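Local atomic coordinates of O-methyltransferase (Coxiella burnetii, PDB entry 3TR6), a protein that probably transfers a methyl group from S-adenosylmethionine to an oxygen of its substrate, and is seen here with S-adenosylhomocysteine and a nickel ion bound. Residues L58-M63 and A85-G90. Numbering follows the deposited sequence.
Sequences LLVKLM and ALPKDG
Val60 and Lys61 of helix 50-63 meet Ala85, at the start of the loop that leads from helix 77-83 to strand 91-96. The tight part lies around Val60. Val60 CG1 is anti to the backbone N (chi1 167°) and sits 3.6 Å from Ala85 O. Val60 CG1 also lies 3.9 Å from Ala85 CB. Leu86 CD2 and Pro87 CD are the loose outer contacts, 4.3 and 4.4 Å from Val60 CG1.

Lys61 and Pro87 are the partly exposed residues. Lys61 CG is 3.9 Å from Ala85 CB, and the alanine methyl touches both Val60 CG1 and Lys61 CG. The lysine chain bends at chi3 and chi4, and Lys61 NZ ends 3.9 Å from Ala85 CB. Asp208 of the second subunit makes a long, weak ion pair with NZ, and Arg222 of that subunit packs on Lys61.

The contact packs helix 50-63 against the loop that leads into strand 91-96 of the Rossmann-like methyltransferase fold. The Val60 side chain is about 13 Å from the bound S-adenosylhomocysteine. No hydrogen bond crosses the contact, so the segments meet by van der Waals contact, between side-chain carbons and against the Ala85 carbonyl.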
loop_
_atom_site.group_PDB
_atom_site.type_symbol
_atom_site.label_atom_id
_atom_site.label_comp_id
_atom_site.label_asym_id
_atom_site.label_seq_id
_atom_site.Cartn_x
_atom_site.Cartn_y
_atom_site.Cartn_z
ATOM N N LEU A 58 1.679 -8.725 1.299
ATOM C CA LEU A 58 1.846 -8.310 -0.088
ATOM C C LEU A 58 3.147 -7.532 -0.274
ATOM O O LEU A 58 3.809 -7.661 -1.301
ATOM C CB LEU A 58 0.651 -7.478 -0.561
ATOM C CG LEU A 58 0.588 -7.176 -2.066
ATOM C CD1 LEU A 58 0.333 -8.442 -2.879
ATOM C CD2 LEU A 58 -0.475 -6.138 -2.369
ATOM N N LEU A 59 3.513 -6.735 0.726
ATOM C CA LEU A 59 4.744 -5.954 0.670
ATOM C C LEU A 59 5.989 -6.835 0.705
ATOM O O LEU A 59 6.966 -6.571 0.005
ATOM C CB LEU A 59 4.787 -4.940 1.812
ATOM C CG LEU A 59 3.759 -3.814 1.730
ATOM C CD1 LEU A 59 3.859 -2.913 2.948
ATOM C CD2 LEU A 59 3.946 -3.023 0.454
ATOM N N VAL A 60 5.953 -7.876 1.530
ATOM C CA VAL A 60 7.040 -8.846 1.580
ATOM C C VAL A 60 7.263 -9.463 0.199
ATOM O O VAL A 60 8.398 -9.634 -0.244
ATOM C CB VAL A 60 6.758 -9.968 2.608
ATOM C CG1 VAL A 60 7.725 -11.133 2.414
ATOM C CG2 VAL A 60 6.839 -9.429 4.027
ATOM N N LYS A 61 6.171 -9.788 -0.484
ATOM C CA LYS A 61 6.262 -10.394 -1.805
ATOM C C LYS A 61 6.769 -9.418 -2.869
ATOM O O LYS A 61 7.587 -9.785 -3.714
ATOM C CB LYS A 61 4.916 -10.997 -2.214
ATOM C CG LYS A 61 4.543 -12.252 -1.432
ATOM C CD LYS A 61 3.171 -12.769 -1.829
ATOM C CE LYS A 61 3.104 -14.291 -1.754
ATOM N NZ LYS A 61 2.369 -14.772 -0.551
ATOM N N LEU A 62 6.292 -8.178 -2.825
ATOM C CA LEU A 62 6.699 -7.178 -3.809
ATOM C C LEU A 62 8.182 -6.850 -3.702
ATOM O O LEU A 62 8.874 -6.698 -4.710
ATOM C CB LEU A 62 5.865 -5.905 -3.666
ATOM C CG LEU A 62 4.468 -5.933 -4.285
ATOM C CD1 LEU A 62 3.674 -4.717 -3.846
ATOM C CD2 LEU A 62 4.553 -6.008 -5.799
HETATM N N MSE A 63 8.672 -6.743 -2.472
HETATM C CA MSE A 63 10.073 -6.426 -2.248
HETATM C C MSE A 63 10.924 -7.675 -2.319
HETATM O O MSE A 63 12.148 -7.592 -2.411
HETATM C CB MSE A 63 10.261 -5.771 -0.884
HETATM C CG MSE A 63 9.406 -4.553 -0.679
HETATM SE SE MSE A 63 9.678 -3.805 1.083
HETATM C CE MSE A 63 11.480 -3.090 0.856
ATOM N N ALA A 85 4.653 -15.200 3.620
ATOM C CA ALA A 85 4.924 -14.545 2.344
ATOM C C ALA A 85 6.412 -14.551 2.006
ATOM O O ALA A 85 6.799 -14.270 0.870
ATOM C CB ALA A 85 4.383 -13.120 2.355
ATOM N N LEU A 86 7.235 -14.880 2.996
ATOM C CA LEU A 86 8.682 -14.942 2.825
ATOM C C LEU A 86 9.090 -15.859 1.685
ATOM O O LEU A 86 8.531 -16.943 1.522
ATOM C CB LEU A 86 9.346 -15.429 4.111
ATOM C CG LEU A 86 9.552 -14.437 5.253
ATOM C CD1 LEU A 86 10.055 -15.167 6.489
ATOM C CD2 LEU A 86 10.518 -13.331 4.846
ATOM N N PRO A 87 10.076 -15.424 0.886
ATOM C CA PRO A 87 10.667 -16.309 -0.123
ATOM C C PRO A 87 11.433 -17.442 0.557
ATOM O O PRO A 87 11.679 -17.361 1.762
ATOM C CB PRO A 87 11.613 -15.383 -0.895
ATOM C CG PRO A 87 11.870 -14.235 0.016
ATOM C CD PRO A 87 10.626 -14.060 0.823
ATOM N N LYS A 88 11.797 -18.475 -0.198
ATOM C CA LYS A 88 12.371 -19.694 0.379
ATOM C C LYS A 88 13.539 -19.432 1.329
ATOM O O LYS A 88 13.710 -20.139 2.323
ATOM C CB LYS A 88 12.806 -20.668 -0.720
ATOM C CG LYS A 88 13.999 -20.194 -1.541
ATOM C CD LYS A 88 14.585 -21.324 -2.381
ATOM C CE LYS A 88 15.124 -22.449 -1.504
ATOM N NZ LYS A 88 15.783 -23.521 -2.306
ATOM N N ASP A 89 14.335 -18.414 1.023
ATOM C CA ASP A 89 15.540 -18.120 1.792
ATOM C C ASP A 89 15.360 -16.930 2.730
ATOM O O ASP A 89 16.337 -16.362 3.218
ATOM C CB ASP A 89 16.721 -17.870 0.848
ATOM C CG ASP A 89 16.444 -16.759 -0.161
ATOM O OD1 ASP A 89 15.343 -16.749 -0.761
ATOM O OD2 ASP A 89 17.324 -15.890 -0.355
ATOM N N GLY A 90 14.111 -16.553 2.977
ATOM C CA GLY A 90 13.823 -15.413 3.828
ATOM C C GLY A 90 13.693 -15.796 5.288
ATOM O O GLY A 90 13.308 -16.918 5.613
#